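Local structure of DMATS type aromatic prenyltransferase (Streptomyces coelicolor, 6ZS0) at residues E118-F123 against E168-L173; H175-S181 against F260-E266. The protein probably transfers a dimethylallyl group to the 5-position of the indole ring of tryptophan, as a bacterial aromatic prenyltransferase with the ABBA-barrel fold. The contacts are given in a common frame with arbitrary orientation. Numbering follows the deposited sequence.

Contact 1. Residues E118-F123 against E168-L173; sequences ELLDLF and EALRRL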
# COMPACT_ATOMS: atom_id res chain seq x y z
N GLU A 118 -19.42 10.24 -4.26
CA GLU A 118 -19.89 9.81 -5.60
C GLU A 118 -19.83 8.28 -5.75
O GLU A 118 -20.57 7.78 -6.60
CB GLU A 118 -19.05 10.45 -6.71
CG GLU A 118 -19.36 11.89 -6.93
CD GLU A 118 -20.67 12.15 -7.67
OE1 GLU A 118 -21.29 11.16 -8.18
OE2 GLU A 118 -21.06 13.33 -7.74
N LEU A 119 -19.01 7.58 -4.94
CA LEU A 119 -18.72 6.12 -5.13
C LEU A 119 -19.33 5.24 -4.05
O LEU A 119 -19.27 4.01 -4.23
CB LEU A 119 -17.20 5.92 -5.12
CG LEU A 119 -16.43 6.64 -6.21
CD1 LEU A 119 -14.98 6.21 -6.20
CD2 LEU A 119 -17.04 6.42 -7.58
N LEU A 120 -19.86 5.78 -2.95
CA LEU A 120 -20.12 4.97 -1.73
C LEU A 120 -21.17 3.88 -1.97
O LEU A 120 -21.04 2.80 -1.38
CB LEU A 120 -20.55 5.89 -0.58
CG LEU A 120 -19.45 6.77 -0.01
CD1 LEU A 120 -19.95 7.51 1.19
CD2 LEU A 120 -18.19 5.97 0.33
N ASP A 121 -22.20 4.13 -2.78
CA ASP A 121 -23.22 3.09 -3.03
C ASP A 121 -22.59 1.91 -3.76
O ASP A 121 -23.04 0.76 -3.53
CB ASP A 121 -24.42 3.60 -3.80
CG ASP A 121 -24.03 4.19 -5.13
OD1 ASP A 121 -23.27 5.17 -5.11
OD2 ASP A 121 -24.45 3.64 -6.15
N LEU A 122 -21.59 2.15 -4.62
CA LEU A 122 -20.91 1.06 -5.37
C LEU A 122 -20.08 0.23 -4.40
O LEU A 122 -20.05 -1.01 -4.57
CB LEU A 122 -19.99 1.63 -6.45
CG LEU A 122 -20.66 2.37 -7.61
CD1 LEU A 122 -19.61 3.08 -8.42
CD2 LEU A 122 -21.45 1.41 -8.48
N PHE A 123 -19.39 0.88 -3.45
CA PHE A 123 -18.28 0.24 -2.70
C PHE A 123 -18.66 -0.11 -1.26
O PHE A 123 -17.94 -0.94 -0.67
CB PHE A 123 -17.03 1.10 -2.80
CG PHE A 123 -16.40 1.10 -4.17
CD1 PHE A 123 -16.51 2.20 -5.01
CD2 PHE A 123 -15.72 -0.02 -4.63
CE1 PHE A 123 -15.94 2.19 -6.28
CE2 PHE A 123 -15.13 -0.01 -5.87
CZ PHE A 123 -15.25 1.08 -6.70
N GLU A 168 -18.03 1.88 -13.95
CA GLU A 168 -19.03 2.85 -13.45
C GLU A 168 -18.32 3.87 -12.55
O GLU A 168 -18.62 5.06 -12.67
CB GLU A 168 -20.16 2.15 -12.69
CG GLU A 168 -21.16 3.11 -12.08
CD GLU A 168 -21.90 4.04 -13.04
OE1 GLU A 168 -21.76 3.88 -14.28
OE2 GLU A 168 -22.63 4.92 -12.54
N ALA A 169 -17.40 3.44 -11.69
CA ALA A 169 -16.65 4.38 -10.83
C ALA A 169 -15.94 5.44 -11.68
O ALA A 169 -16.04 6.64 -11.38
CB ALA A 169 -15.67 3.64 -9.95
N LEU A 170 -15.24 5.01 -12.73
CA LEU A 170 -14.41 5.92 -13.55
C LEU A 170 -15.33 6.92 -14.25
O LEU A 170 -15.03 8.12 -14.23
CB LEU A 170 -13.57 5.12 -14.52
CG LEU A 170 -12.42 4.34 -13.88
CD1 LEU A 170 -11.80 3.38 -14.89
CD2 LEU A 170 -11.37 5.29 -13.31
N ARG A 171 -16.45 6.43 -14.77
CA ARG A 171 -17.48 7.29 -15.42
C ARG A 171 -17.94 8.37 -14.44
O ARG A 171 -17.95 9.56 -14.81
CB ARG A 171 -18.66 6.45 -15.91
CG ARG A 171 -19.65 7.25 -16.73
CD ARG A 171 -21.02 6.62 -16.76
NE ARG A 171 -21.70 6.58 -15.48
CZ ARG A 171 -22.26 7.61 -14.86
NH1 ARG A 171 -22.22 8.82 -15.38
NH2 ARG A 171 -22.86 7.44 -13.70
N ARG A 172 -18.34 7.98 -13.24
CA ARG A 172 -18.85 8.93 -12.24
C ARG A 172 -17.76 9.96 -11.89
O ARG A 172 -18.13 11.06 -11.48
CB ARG A 172 -19.32 8.21 -10.98
CG ARG A 172 -20.49 7.25 -11.20
CD ARG A 172 -20.84 6.70 -9.85
NE ARG A 172 -21.95 5.75 -9.84
CZ ARG A 172 -22.53 5.31 -8.74
NH1 ARG A 172 -22.14 5.76 -7.55
NH2 ARG A 172 -23.54 4.46 -8.81
N LEU A 173 -16.47 9.61 -12.01
CA LEU A 173 -15.35 10.51 -11.65
C LEU A 173 -14.95 11.36 -12.87
O LEU A 173 -13.88 11.98 -12.82
CB LEU A 173 -14.16 9.69 -11.12
CG LEU A 173 -14.39 8.92 -9.82
CD1 LEU A 173 -13.16 8.08 -9.49
CD2 LEU A 173 -14.71 9.84 -8.65

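Contact 2. Residues H175-S181 against F260-E266; sequences HHQAFDS and FTDPGAE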
# COMPACT_ATOMS: atom_id res chain seq x y z
N HIS A 175 -14.29 10.42 -16.06
CA HIS A 175 -13.27 9.77 -16.93
C HIS A 175 -13.92 8.91 -18.00
O HIS A 175 -13.23 8.11 -18.61
CB HIS A 175 -12.27 9.00 -16.07
CG HIS A 175 -11.42 9.90 -15.26
ND1 HIS A 175 -10.45 10.71 -15.84
CD2 HIS A 175 -11.40 10.17 -13.95
CE1 HIS A 175 -9.86 11.41 -14.89
NE2 HIS A 175 -10.42 11.10 -13.73
N HIS A 176 -15.21 9.11 -18.26
CA HIS A 176 -15.93 8.51 -19.41
C HIS A 176 -15.61 7.01 -19.49
O HIS A 176 -15.77 6.32 -18.44
CB HIS A 176 -15.60 9.32 -20.68
CG HIS A 176 -15.98 10.75 -20.55
ND1 HIS A 176 -15.10 11.71 -20.05
CD2 HIS A 176 -17.15 11.39 -20.77
CE1 HIS A 176 -15.71 12.88 -20.00
NE2 HIS A 176 -16.97 12.72 -20.45
N GLN A 177 -15.17 6.51 -20.64
CA GLN A 177 -14.91 5.05 -20.84
C GLN A 177 -13.41 4.74 -20.66
O GLN A 177 -12.91 3.84 -21.34
CB GLN A 177 -15.50 4.60 -22.19
CG GLN A 177 -17.04 4.67 -22.25
CD GLN A 177 -17.73 4.22 -20.97
OE1 GLN A 177 -17.72 3.04 -20.60
NE2 GLN A 177 -18.35 5.17 -20.28
N ALA A 178 -12.74 5.41 -19.71
CA ALA A 178 -11.33 5.16 -19.31
C ALA A 178 -11.10 3.65 -19.04
O ALA A 178 -9.99 3.13 -19.29
CB ALA A 178 -10.99 6.00 -18.10
N PHE A 179 -12.11 2.95 -18.54
CA PHE A 179 -12.01 1.49 -18.28
C PHE A 179 -11.37 0.78 -19.47
O PHE A 179 -10.56 -0.15 -19.27
CB PHE A 179 -13.38 0.87 -18.02
CG PHE A 179 -13.26 -0.60 -17.75
CD1 PHE A 179 -12.88 -1.05 -16.50
CD2 PHE A 179 -13.46 -1.53 -18.77
CE1 PHE A 179 -12.75 -2.41 -16.25
CE2 PHE A 179 -13.31 -2.88 -18.52
CZ PHE A 179 -12.95 -3.32 -17.27
N ASP A 180 -11.73 1.19 -20.69
CA ASP A 180 -11.30 0.51 -21.95
C ASP A 180 -9.83 0.80 -22.28
O ASP A 180 -9.30 0.07 -23.13
CB ASP A 180 -12.25 0.87 -23.09
CG ASP A 180 -13.63 0.30 -22.83
OD1 ASP A 180 -13.70 -0.88 -22.46
OD2 ASP A 180 -14.61 1.04 -22.99
N SER A 181 -9.17 1.74 -21.61
CA SER A 181 -7.71 2.02 -21.75
C SER A 181 -6.87 1.06 -20.90
O SER A 181 -5.65 1.03 -21.09
CB SER A 181 -7.39 3.44 -21.39
OG SER A 181 -7.47 3.62 -19.98
N PHE A 260 -5.52 7.94 -13.19
CA PHE A 260 -6.30 8.94 -13.98
C PHE A 260 -6.41 10.24 -13.18
O PHE A 260 -7.10 10.25 -12.13
CB PHE A 260 -7.66 8.34 -14.32
CG PHE A 260 -7.60 7.06 -15.10
CD1 PHE A 260 -7.57 7.08 -16.49
CD2 PHE A 260 -7.56 5.83 -14.46
CE1 PHE A 260 -7.52 5.90 -17.22
CE2 PHE A 260 -7.50 4.64 -15.19
CZ PHE A 260 -7.48 4.68 -16.57
N THR A 261 -5.77 11.31 -13.65
CA THR A 261 -5.65 12.60 -12.91
C THR A 261 -6.12 13.78 -13.76
O THR A 261 -6.70 14.72 -13.18
CB THR A 261 -4.21 12.81 -12.43
OG1 THR A 261 -3.39 12.88 -13.60
CG2 THR A 261 -3.77 11.69 -11.51
N ASP A 262 -5.89 13.76 -15.07
CA ASP A 262 -6.34 14.83 -16.01
C ASP A 262 -7.87 14.82 -16.08
O ASP A 262 -8.46 13.77 -16.33
CB ASP A 262 -5.72 14.66 -17.39
CG ASP A 262 -4.26 14.21 -17.39
OD1 ASP A 262 -3.98 13.08 -17.89
OD2 ASP A 262 -3.41 15.00 -16.91
N PRO A 263 -8.57 15.95 -15.85
CA PRO A 263 -10.03 15.97 -15.98
C PRO A 263 -10.50 15.47 -17.36
O PRO A 263 -9.92 15.85 -18.36
CB PRO A 263 -10.44 17.44 -15.74
CG PRO A 263 -9.14 18.23 -15.67
CD PRO A 263 -8.02 17.24 -15.41
N GLY A 264 -11.51 14.59 -17.37
CA GLY A 264 -12.15 14.10 -18.60
C GLY A 264 -11.31 13.07 -19.36
O GLY A 264 -11.83 12.51 -20.34
N ALA A 265 -10.06 12.83 -18.93
CA ALA A 265 -9.09 11.98 -19.66
C ALA A 265 -9.55 10.52 -19.64
O ALA A 265 -10.01 10.05 -18.56
CB ALA A 265 -7.70 12.13 -19.09
N GLU A 266 -9.43 9.84 -20.78
CA GLU A 266 -9.81 8.42 -20.96
C GLU A 266 -8.56 7.53 -20.89
O GLU A 266 -8.72 6.33 -21.03
CB GLU A 266 -10.55 8.24 -22.28
CG GLU A 266 -11.93 8.89 -22.27
CD GLU A 266 -12.85 8.43 -23.39
OE1 GLU A 266 -13.79 7.65 -23.09
OE2 GLU A 266 -12.63 8.86 -24.54

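Contact 1. Residues E118-F123 against E168-L173
R172 gives up the most surface here and reaches from helix 162-175 across to the short helix 120-123. Its NH1 donates to the backbone E118 O (2.7 Å) and to D121 OD1 (2.8 Å), while R172 NH2 meets D121 OD2 at 2.9 Å, a two-pronged salt bridge. R172 NE turns back to E168 OE2 (2.9 Å) on its own helix; E168 also pairs with R171, so two acids and two arginines form one network near the surface. L122 covers one face of the guanidinium (L122 CG to R172 CZ, 3.7 Å), and L122 CD1 reaches A169 CB (4.3 Å). L119 CD2 sits 3.9 Å from A169 CB, and L119 CD1 4.2 Å from L173 CD1; A169 also meets the ring edge of F123 (F123 CE1 to A169 CB, 4.0 Å). Two helical pieces thus pack side by side outside the ABBA barrel, with L119, A169 and L173 on strand 191-195 (L191, L193), while L120 packs on L99 and R103 of helix 91-109.

Contact 2. Residues H175-S181 against F260-E266
F260, at the end of strand 254-260, opens the contact with its side chain directed at the 175-181 segment. F260 CB lies over a face of the H175 imidazole, 3.9 Å from the ring centroid, a CH-pi contact, and the edge of the phenyl ring approaches the same imidazole, centroids 5.8 Å apart and planes at 50°. Further out, F260 CE1 packs on A178 CB (3.6 Å), and S181 OG, which donates to A178 O (2.7 Å) in its own segment, lies at the ring edge, 3.6 Å from F260 CZ. T261 turns away, its hydroxyl bonded to S269. From D262 to A265 the chain makes a type II turn closed by A265 N to D262 O (3.2 Å); G264 takes its positive-phi position, and D262 OD1 forms a salt bridge with R333. The buried H175 hydrogen-bonds to one carbonyl of this turn, H175 ND1 to A265 O (2.8 Å), and H175 CE1 comes within 3.1 Å of D262 O. H176 ND1 adds a weak bond to G264 O (3.4 Å). E266 finishes the segment by accepting from Q177 N at OE1 (3.0 Å), within the type II' turn H175-A178, while E266 O receives a CA-H...O contact from A178 CA (3.3 Å). A type II' turn and a type II turn thus pack against each other, joining the exit of helix 162-175 to the hairpin loop between strands 254-260 and 270-275; F260 also bonds through its backbone to A203 of adjacent strand 202-209 and touches L170 of the helix.

Helix 162-175 unites the two contacts, whose centres are 13 Å apart: contact 1 uses its last turns, and contact 2 begins where the chain leaves the helix. L170 O and H175 N, 3.0 Å apart, are probably hydrogen-bonded at that junction. L170, which takes no part in the packing against 118-123, points its side chain to contact 2: L170 CD2 is 4.0 Å from F260 CD2, L170 CD1 3.7 Å from F179 N. Contact 1 joins the outer helix to 120-123; contact 2 joins the loop after it to the 254-260/270-275 hairpin loop. They lie about 21 and 23 Å (centre to centre) from the middle of the chain, consistent with peripheral packing, since in this fold the substrates bind inside the barrel.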